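Local coordinates for protein type III restriction-modification enzyme EcoP15I Res subunit (Escherichia coli, PDB 4ZCF) that cleaves DNA as the restriction subunit working with its Mod partner, combining an ATP-binding helicase-like domain with an endonuclease domain, at residues I80-E85 with N262-L267; I111-T116 with P221-D226; D226-F231 with A254-G259. One frame throughout, in Å; residues are numbered along the deposited sequence.

Contact 1 of 3, residues I80-E85 with N262-L267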
# COMPACT_ATOMS: atom_id res chain seq x y z
N ILE C 80 13.68 -18.59 29.97
CA ILE C 80 13.22 -18.12 31.27
C ILE C 80 11.69 -18.34 31.34
O ILE C 80 10.98 -18.04 30.37
CB ILE C 80 13.65 -16.64 31.48
CG1 ILE C 80 15.18 -16.48 31.31
CG2 ILE C 80 13.17 -16.09 32.83
CD1 ILE C 80 15.66 -15.11 30.92
N ASP C 81 11.18 -18.89 32.47
CA ASP C 81 9.75 -19.15 32.62
C ASP C 81 9.04 -18.34 33.68
O ASP C 81 9.56 -18.16 34.78
CB ASP C 81 9.47 -20.64 32.82
CG ASP C 81 9.91 -21.48 31.65
OD1 ASP C 81 9.81 -21.00 30.50
OD2 ASP C 81 10.34 -22.63 31.88
N VAL C 82 7.84 -17.87 33.32
CA VAL C 82 6.94 -17.10 34.17
C VAL C 82 5.59 -17.82 34.13
O VAL C 82 5.09 -18.13 33.04
CB VAL C 82 6.82 -15.61 33.71
CG1 VAL C 82 5.78 -14.86 34.53
CG2 VAL C 82 8.16 -14.89 33.77
N SER C 83 5.05 -18.14 35.31
CA SER C 83 3.78 -18.82 35.44
C SER C 83 2.77 -17.92 36.15
O SER C 83 2.95 -17.53 37.30
CB SER C 83 3.93 -20.17 36.13
OG SER C 83 2.68 -20.84 36.16
N MET C 84 1.72 -17.54 35.41
CA MET C 84 0.65 -16.67 35.88
C MET C 84 -0.65 -17.25 35.45
O MET C 84 -0.80 -17.60 34.28
CB MET C 84 0.79 -15.25 35.31
CG MET C 84 2.12 -14.63 35.58
SD MET C 84 1.93 -12.90 35.92
CE MET C 84 3.50 -12.42 35.75
N GLU C 85 -1.61 -17.36 36.37
CA GLU C 85 -2.93 -17.90 36.02
C GLU C 85 -3.77 -16.92 35.16
O GLU C 85 -3.46 -15.73 35.06
CB GLU C 85 -3.69 -18.36 37.28
CG GLU C 85 -4.67 -19.50 37.05
CD GLU C 85 -4.33 -20.58 36.03
OE1 GLU C 85 -3.56 -21.51 36.36
OE2 GLU C 85 -4.89 -20.51 34.91
N ASN C 262 13.76 -22.59 33.28
CA ASN C 262 14.26 -21.74 34.36
C ASN C 262 13.07 -21.02 34.99
O ASN C 262 12.73 -19.91 34.57
CB ASN C 262 15.34 -20.77 33.86
CG ASN C 262 16.66 -21.44 33.52
OD1 ASN C 262 17.37 -21.92 34.40
ND2 ASN C 262 17.02 -21.48 32.26
N LEU C 263 12.39 -21.67 35.96
CA LEU C 263 11.22 -21.08 36.60
C LEU C 263 11.65 -19.95 37.52
O LEU C 263 12.37 -20.15 38.50
CB LEU C 263 10.32 -22.10 37.30
CG LEU C 263 9.07 -21.53 37.99
CD1 LEU C 263 8.13 -20.86 36.99
CD2 LEU C 263 8.34 -22.61 38.76
N VAL C 264 11.22 -18.74 37.15
CA VAL C 264 11.59 -17.50 37.79
C VAL C 264 10.45 -16.88 38.62
O VAL C 264 10.71 -16.23 39.64
CB VAL C 264 12.20 -16.59 36.69
CG1 VAL C 264 11.37 -15.36 36.37
CG2 VAL C 264 13.64 -16.25 37.00
N TYR C 265 9.19 -17.14 38.23
CA TYR C 265 8.02 -16.61 38.92
C TYR C 265 6.83 -17.56 38.78
O TYR C 265 6.61 -18.10 37.72
CB TYR C 265 7.71 -15.18 38.39
CG TYR C 265 6.52 -14.52 39.06
CD1 TYR C 265 6.61 -14.01 40.35
CD2 TYR C 265 5.30 -14.41 38.40
CE1 TYR C 265 5.50 -13.47 40.99
CE2 TYR C 265 4.18 -13.85 39.03
CZ TYR C 265 4.30 -13.37 40.32
OH TYR C 265 3.21 -12.80 40.94
N ARG C 266 6.06 -17.75 39.87
CA ARG C 266 4.87 -18.60 39.91
C ARG C 266 3.72 -18.00 40.75
O ARG C 266 3.79 -17.91 41.98
CB ARG C 266 5.20 -20.03 40.34
CG ARG C 266 4.07 -21.03 40.14
CD ARG C 266 4.58 -22.36 39.63
NE ARG C 266 5.41 -23.06 40.61
CZ ARG C 266 4.97 -24.01 41.42
NH1 ARG C 266 3.70 -24.41 41.38
NH2 ARG C 266 5.80 -24.59 42.28
N LEU C 267 2.66 -17.60 40.05
CA LEU C 267 1.41 -17.10 40.60
C LEU C 267 0.39 -18.07 40.08
O LEU C 267 0.03 -18.02 38.91
CB LEU C 267 1.11 -15.67 40.08
CG LEU C 267 -0.22 -15.06 40.51
CD1 LEU C 267 -0.24 -14.71 42.00
CD2 LEU C 267 -0.53 -13.85 39.69
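Strand 80-84, which runs straight into the P-loop of the helicase-like domain, pairs with strand 263-267 at the edge of a parallel RecA-like sheet. The two strands run 11° apart, and a beta bulge interrupts their ladder: Asp81 faces Leu263, but Val82 already faces Tyr265, so that Val264 is the extra residue. Before the bulge, Asp81 N gives its hydrogen to Asn262 O at 2.8 Å, with the donor standing above the carbonyl plane. Asp81 O in turn receives Val264 N at 3.0 Å, this time in the carbonyl plane. The side chain of Val264 turns toward strand 80-84 and lays its CB and CG1 against Ile80 CG2. Asp81 directs its carboxylate elsewhere, to a salt bridge with Arg251 and to the backbone N of Lys261.

Beyond the bulge, Met84 makes the closest apolar contact. From CB the chain turns with CG anti to the carbonyl carbon (chi1 -55°), which brings CG to 4.1 Å from Tyr265 CE2. A bend at chi2 (-142°) sets SD at the edge of the tyrosine ring, 5.2 Å from its centroid, a Met-aromatic contact. The tip, CE, comes obliquely to Tyr265 CE2 at 3.6 Å. Val82 CG1 reaches the same ring edge near its plane, 3.9 Å from Tyr265 CD2, and helix 12-22 borders this face. On the backbone, Leu267 N meets Ser83 O almost straight at 2.8 Å, and the ladder ends in a weak bond of 3.1 Å from Glu85 N to Leu267 O.

Contact 2 of 3, residues I111-T116 with P221-D226. With AMP (adenosine monophosphate), chain H; nucleotides of chain E.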
# COMPACT_ATOMS: atom_id res chain seq x y z
N ILE C 111 10.29 -10.15 19.45
CA ILE C 111 9.31 -10.95 18.70
C ILE C 111 8.32 -11.54 19.73
O ILE C 111 8.75 -12.24 20.65
CB ILE C 111 9.94 -12.02 17.75
CG1 ILE C 111 11.02 -11.39 16.82
CG2 ILE C 111 8.84 -12.71 16.92
CD1 ILE C 111 11.85 -12.40 15.89
N ILE C 112 7.01 -11.20 19.60
CA ILE C 112 5.95 -11.74 20.46
C ILE C 112 5.34 -12.90 19.67
O ILE C 112 4.68 -12.65 18.65
CB ILE C 112 4.83 -10.73 20.85
CG1 ILE C 112 5.37 -9.57 21.70
CG2 ILE C 112 3.66 -11.44 21.58
CD1 ILE C 112 4.39 -8.40 21.80
N ILE C 113 5.57 -14.14 20.14
CA ILE C 113 5.03 -15.30 19.45
C ILE C 113 3.73 -15.80 20.12
O ILE C 113 3.70 -16.07 21.33
CB ILE C 113 6.09 -16.37 19.10
CG1 ILE C 113 7.30 -15.69 18.42
CG2 ILE C 113 5.48 -17.48 18.20
CD1 ILE C 113 8.48 -16.54 18.01
N VAL C 114 2.63 -15.80 19.34
CA VAL C 114 1.29 -16.15 19.81
C VAL C 114 0.80 -17.42 19.11
O VAL C 114 1.28 -17.71 18.02
CB VAL C 114 0.27 -14.96 19.80
CG1 VAL C 114 0.71 -13.83 20.74
CG2 VAL C 114 0.00 -14.43 18.39
N PRO C 115 -0.05 -18.27 19.72
CA PRO C 115 -0.40 -19.53 19.03
C PRO C 115 -1.69 -19.51 18.19
O PRO C 115 -1.95 -20.47 17.45
CB PRO C 115 -0.58 -20.49 20.21
CG PRO C 115 -1.09 -19.62 21.34
CD PRO C 115 -0.68 -18.20 21.06
N THR C 116 -2.49 -18.43 18.34
CA THR C 116 -3.86 -18.28 17.84
C THR C 116 -4.17 -16.88 17.28
O THR C 116 -3.56 -15.90 17.70
CB THR C 116 -4.77 -18.78 19.00
OG1 THR C 116 -5.27 -20.10 18.73
CG2 THR C 116 -5.83 -17.83 19.42
N PRO C 221 17.18 -11.23 18.31
CA PRO C 221 15.97 -10.89 19.07
C PRO C 221 15.77 -11.50 20.45
O PRO C 221 16.36 -12.53 20.79
CB PRO C 221 14.84 -11.30 18.12
CG PRO C 221 15.42 -12.43 17.33
CD PRO C 221 16.92 -12.31 17.34
N PHE C 222 14.86 -10.88 21.23
CA PHE C 222 14.37 -11.34 22.53
C PHE C 222 12.94 -11.82 22.24
O PHE C 222 12.11 -11.03 21.78
CB PHE C 222 14.40 -10.20 23.58
CG PHE C 222 15.61 -10.20 24.48
CD1 PHE C 222 16.89 -10.02 23.97
CD2 PHE C 222 15.47 -10.40 25.85
CE1 PHE C 222 18.00 -10.03 24.81
CE2 PHE C 222 16.59 -10.41 26.69
CZ PHE C 222 17.85 -10.23 26.16
N ILE C 223 12.68 -13.13 22.43
CA ILE C 223 11.39 -13.73 22.11
C ILE C 223 10.53 -14.05 23.31
O ILE C 223 11.00 -14.73 24.21
CB ILE C 223 11.52 -14.97 21.17
CG1 ILE C 223 12.33 -14.64 19.90
CG2 ILE C 223 10.14 -15.55 20.84
CD1 ILE C 223 12.50 -15.79 18.97
N ILE C 224 9.25 -13.63 23.26
CA ILE C 224 8.20 -13.87 24.24
C ILE C 224 7.28 -14.98 23.70
O ILE C 224 6.82 -14.88 22.55
CB ILE C 224 7.38 -12.57 24.51
CG1 ILE C 224 8.26 -11.34 24.88
CG2 ILE C 224 6.18 -12.78 25.46
CD1 ILE C 224 8.98 -11.35 26.23
N ILE C 225 6.97 -15.99 24.52
CA ILE C 225 6.03 -17.04 24.16
C ILE C 225 4.80 -17.00 25.06
O ILE C 225 4.91 -17.16 26.28
CB ILE C 225 6.67 -18.44 23.99
CG1 ILE C 225 7.29 -18.55 22.59
CG2 ILE C 225 5.64 -19.58 24.17
CD1 ILE C 225 8.65 -18.55 22.56
N ASP C 226 3.62 -16.73 24.43
CA ASP C 226 2.30 -16.65 25.03
C ASP C 226 1.67 -18.05 24.95
O ASP C 226 1.58 -18.60 23.85
CB ASP C 226 1.44 -15.63 24.27
CG ASP C 226 0.32 -15.00 25.07
OD1 ASP C 226 -0.58 -15.73 25.50
OD2 ASP C 226 0.30 -13.76 25.18
P AMP H . -3.52 -13.16 26.09
O1P AMP H . -3.75 -14.55 25.64
O2P AMP H . -2.82 -13.34 27.39
O3P AMP H . -2.45 -12.64 25.19
O5' AMP H . -4.82 -12.25 26.11
C5' AMP H . -5.24 -11.61 27.31
C4' AMP H . -5.86 -10.28 27.04
O4' AMP H . -6.26 -9.64 28.29
C3' AMP H . -4.88 -9.36 26.41
O3' AMP H . -5.00 -9.44 25.00
C2' AMP H . -5.18 -8.01 26.95
O2' AMP H . -6.09 -7.32 26.08
C1' AMP H . -5.87 -8.24 28.25
N9 AMP H . -5.10 -7.87 29.38
C8 AMP H . -4.00 -8.50 29.74
N7 AMP H . -3.51 -7.94 30.88
C5 AMP H . -4.47 -6.90 31.26
C6 AMP H . -4.63 -5.93 32.30
N6 AMP H . -3.69 -5.83 33.35
N1 AMP H . -5.71 -5.11 32.26
C2 AMP H . -6.61 -5.16 31.28
N3 AMP H . -6.52 -6.04 30.28
C4 AMP H . -5.50 -6.92 30.21
P DA E 5 -7.22 -19.88 14.57
OP1 DA E 5 -6.76 -19.38 15.89
OP2 DA E 5 -8.37 -19.20 13.92
O5' DA E 5 -5.93 -19.88 13.62
C5' DA E 5 -6.07 -20.42 12.33
C4' DA E 5 -4.76 -20.52 11.58
O4' DA E 5 -4.69 -21.87 11.05
C3' DA E 5 -4.69 -19.56 10.39
O3' DA E 5 -3.43 -18.85 10.36
C2' DA E 5 -4.93 -20.44 9.16
C1' DA E 5 -4.76 -21.88 9.64
N9 DA E 5 -5.76 -22.84 9.15
C8 DA E 5 -7.13 -22.83 9.37
N7 DA E 5 -7.77 -23.80 8.75
C5 DA E 5 -6.75 -24.50 8.09
C6 DA E 5 -6.74 -25.64 7.23
N6 DA E 5 -7.83 -26.35 6.94
N1 DA E 5 -5.54 -26.10 6.78
C2 DA E 5 -4.42 -25.41 7.06
N3 DA E 5 -4.32 -24.34 7.84
C4 DA E 5 -5.52 -23.94 8.34
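Ile113 crosses Ile223 obliquely, its CD1 lying 3.4 Å from Ile223 CG2. Its CG1 is anti to the carbonyl carbon (chi1 -49°), and this swings the chain back to Ile223, two residues before Ile225, its partner in register. Two residues earlier, on the same face, Ile111 does much the same: its CB meets Ile223 CG1 at 4.1 Å, while its CD1 runs alongside the proline ring, 3.8 Å from Pro221 CG. Together these isoleucines make one greasy face of a parallel pair crossing at -19°.

The backbone ladder is regular. Ile113 N binds Ile224 O at 2.8 Å, nearly along the C=O axis, and Asp226 N closes the series on Ile113 O at 3.2 Å, also along that axis. This last bond ties in the first acidic residue of the Walker B motif of P-loop ATPases, which closes the hydrophobic strand. Asp226 points its CB toward Val114 CG1, side by side with it, and CG lies anti to the backbone N. Its carboxylate thus emerges at the strand end, where OD2 is 3.0 Å from O3P of AMP and shares a hydrogen bond with Tyr94 OH. So much negative charge at close quarters would be expected to raise the affinity for a proton, although Lys90 nearby may offset this.

Past the strand, Pro115 CD touches Asp226 O at 3.6 Å, and Thr116 OG1 makes a weak hydrogen bond of 3.3 Å to OP1 of DA5 in chain E. Strand 180-186 flanks Ile111-Ile113 on the side away from strand 222-226, while helices 90-105 and 117-128 cover the face bearing Ile112 and Ile224.

Contact 3 of 3, residues D226-F231 with A254-G259. With AMP (adenosine monophosphate), chain H; nucleotides of chain D.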
# COMPACT_ATOMS: atom_id res chain seq x y z
N ASP C 226 3.62 -16.73 24.43
CA ASP C 226 2.30 -16.65 25.03
C ASP C 226 1.67 -18.05 24.95
O ASP C 226 1.58 -18.60 23.85
CB ASP C 226 1.44 -15.63 24.27
CG ASP C 226 0.32 -15.00 25.07
OD1 ASP C 226 -0.58 -15.73 25.50
OD2 ASP C 226 0.30 -13.76 25.18
N GLU C 227 1.26 -18.61 26.10
CA GLU C 227 0.69 -19.97 26.26
C GLU C 227 1.73 -21.00 25.75
O GLU C 227 1.63 -21.44 24.61
CB GLU C 227 -0.70 -20.13 25.60
CG GLU C 227 -1.64 -18.93 25.71
CD GLU C 227 -2.36 -18.67 27.03
OE1 GLU C 227 -1.87 -19.13 28.09
OE2 GLU C 227 -3.39 -17.97 26.99
N PRO C 228 2.80 -21.31 26.54
CA PRO C 228 3.87 -22.18 26.02
C PRO C 228 3.49 -23.62 25.77
O PRO C 228 4.25 -24.33 25.10
CB PRO C 228 4.98 -22.03 27.05
CG PRO C 228 4.30 -21.66 28.30
CD PRO C 228 3.10 -20.87 27.92
N HIS C 229 2.34 -24.05 26.31
CA HIS C 229 1.78 -25.39 26.18
C HIS C 229 1.27 -25.67 24.76
O HIS C 229 0.97 -26.81 24.43
CB HIS C 229 0.66 -25.60 27.21
CG HIS C 229 -0.50 -24.66 27.08
ND1 HIS C 229 -1.72 -25.09 26.57
CD2 HIS C 229 -0.62 -23.37 27.47
CE1 HIS C 229 -2.53 -24.04 26.65
NE2 HIS C 229 -1.92 -22.98 27.19
N ARG C 230 1.17 -24.62 23.93
CA ARG C 230 0.70 -24.69 22.55
C ARG C 230 1.87 -24.70 21.56
O ARG C 230 1.67 -24.70 20.34
CB ARG C 230 -0.30 -23.57 22.27
CG ARG C 230 -1.70 -23.87 22.79
CD ARG C 230 -2.61 -22.69 22.54
NE ARG C 230 -4.02 -23.05 22.39
CZ ARG C 230 -4.55 -23.61 21.30
NH1 ARG C 230 -3.78 -23.94 20.27
NH2 ARG C 230 -5.85 -23.89 21.26
N PHE C 231 3.08 -24.77 22.11
CA PHE C 231 4.35 -24.83 21.38
C PHE C 231 5.15 -26.01 21.96
O PHE C 231 6.12 -25.77 22.69
CB PHE C 231 5.12 -23.50 21.52
CG PHE C 231 4.39 -22.26 21.06
CD1 PHE C 231 3.48 -21.62 21.90
CD2 PHE C 231 4.65 -21.70 19.82
CE1 PHE C 231 2.82 -20.46 21.48
CE2 PHE C 231 4.00 -20.54 19.41
CZ PHE C 231 3.09 -19.93 20.25
N ALA C 254 -0.16 -20.30 32.08
CA ALA C 254 -0.72 -20.99 33.23
C ALA C 254 -0.46 -22.51 33.12
O ALA C 254 -0.61 -23.22 34.12
CB ALA C 254 -2.21 -20.71 33.28
N THR C 255 -0.05 -22.98 31.91
CA THR C 255 0.22 -24.40 31.64
C THR C 255 1.61 -24.66 31.04
O THR C 255 1.96 -24.13 29.99
CB THR C 255 -0.91 -25.03 30.80
OG1 THR C 255 -2.17 -24.64 31.34
CG2 THR C 255 -0.82 -26.56 30.75
N PHE C 256 2.37 -25.52 31.73
CA PHE C 256 3.70 -25.97 31.36
C PHE C 256 3.62 -27.51 31.42
O PHE C 256 3.95 -28.15 32.42
CB PHE C 256 4.79 -25.38 32.28
CG PHE C 256 5.11 -23.92 32.03
CD1 PHE C 256 4.28 -22.91 32.52
CD2 PHE C 256 6.26 -23.54 31.36
CE1 PHE C 256 4.58 -21.57 32.30
CE2 PHE C 256 6.56 -22.20 31.14
CZ PHE C 256 5.72 -21.22 31.62
N SER C 257 3.06 -28.08 30.33
CA SER C 257 2.80 -29.50 30.10
C SER C 257 4.10 -30.30 29.79
O SER C 257 4.05 -31.53 29.67
CB SER C 257 1.79 -29.66 28.98
OG SER C 257 2.24 -29.03 27.79
N GLU C 258 5.24 -29.59 29.64
CA GLU C 258 6.54 -30.19 29.34
C GLU C 258 7.56 -29.76 30.38
O GLU C 258 8.77 -29.86 30.16
CB GLU C 258 6.99 -29.82 27.91
CG GLU C 258 6.11 -30.39 26.81
CD GLU C 258 6.77 -30.47 25.45
OE1 GLU C 258 7.65 -29.63 25.16
OE2 GLU C 258 6.41 -31.39 24.67
N GLY C 259 7.06 -29.30 31.52
CA GLY C 259 7.89 -28.82 32.61
C GLY C 259 8.40 -27.41 32.40
O GLY C 259 7.83 -26.62 31.63
P AMP H . -3.52 -13.16 26.09
O1P AMP H . -3.75 -14.55 25.64
O2P AMP H . -2.82 -13.34 27.39
O3P AMP H . -2.45 -12.64 25.19
O5' AMP H . -4.82 -12.25 26.11
C5' AMP H . -5.24 -11.61 27.31
C4' AMP H . -5.86 -10.28 27.04
O4' AMP H . -6.26 -9.64 28.29
C3' AMP H . -4.88 -9.36 26.41
O3' AMP H . -5.00 -9.44 25.00
C2' AMP H . -5.18 -8.01 26.95
O2' AMP H . -6.09 -7.32 26.08
C1' AMP H . -5.87 -8.24 28.25
N9 AMP H . -5.10 -7.87 29.38
C8 AMP H . -4.00 -8.50 29.74
N7 AMP H . -3.51 -7.94 30.88
C5 AMP H . -4.47 -6.90 31.26
C6 AMP H . -4.63 -5.93 32.30
N6 AMP H . -3.69 -5.83 33.35
N1 AMP H . -5.71 -5.11 32.26
C2 AMP H . -6.61 -5.16 31.28
N3 AMP H . -6.52 -6.04 30.28
C4 AMP H . -5.50 -6.92 30.21
P DT D 20 3.06 -28.36 16.28
OP1 DT D 20 4.10 -27.52 16.89
OP2 DT D 20 3.34 -29.80 16.04
O5' DT D 20 1.72 -28.25 17.14
C5' DT D 20 1.30 -26.98 17.62
C4' DT D 20 -0.05 -27.09 18.28
O4' DT D 20 -1.01 -27.62 17.32
C3' DT D 20 -0.09 -28.00 19.50
O3' DT D 20 -0.67 -27.31 20.59
C2' DT D 20 -0.93 -29.20 19.10
C1' DT D 20 -1.74 -28.68 17.91
N1 DT D 20 -2.12 -29.73 16.88
C2 DT D 20 -3.46 -30.03 16.68
O2 DT D 20 -4.38 -29.50 17.28
N3 DT D 20 -3.68 -31.00 15.73
C4 DT D 20 -2.72 -31.71 14.99
O4 DT D 20 -3.11 -32.57 14.20
C5 DT D 20 -1.34 -31.33 15.26
C7 DT D 20 -0.19 -31.97 14.54
C6 DT D 20 -1.12 -30.39 16.18
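Asp226 is the last residue of strand 222-226 and leads the chain into the loop. An alanine here would remove the carboxylate, and with it Tyr94's partner, and would probably disturb the polar surroundings of the AMP phosphate. Glu227 takes a left-handed backbone conformation (phi 59°); its OE1 salt-bridges Lys90 of the P-loop, and OE2 lies 3.7 Å from AMP O1P. Pro228 then starts a short 3-10 turn and places CG over the face of the Phe256 ring, 3.8 Å from its centroid, a CH-pi contact. Asp226-Glu227-Pro228-His229 is the DExH form of helicase motif II, and Ala254-Thr255-Phe256 occupies the position of motif III, so this packing joins two motifs of the superfamily 2 motor. His229 holds its ring in the crowded position between backbone N and carbonyl carbon (chi1 61°). Thr255 CB sits over one face, 4.0 Å from the ring centroid, and Arg230 CG covers the other; His229 CB rests 3.4 Å from Thr255 O. Arg230 O faces the DNA, 3.5 Å from O3' of DT20 in chain D. The Phe231 ring packs on Pro115 and helix 236-242, and the backbone N of Phe231 bonds to Pro228 O.

All three contacts belong to one parallel sheet of the helicase-like domain or to the loops at the end where its strands meet the nucleotide. Contact 1 lies at the sheet edge and contact 2 further in, their centres about 16 Å apart, with strand 248-253 between their strands. Contact 3 joins the loops that follow strands 222-226 and 248-253, its centre about 11 Å from that of contact 1 and 13 Å from that of contact 2; Phe256 packs on Asp81, and Phe231 on Pro115. Along the chain, contact 1 brackets the other two, and contact 2 hands Asp226 on to contact 3. Such continuity is consistent with coupling of nucleotide state to DNA grip.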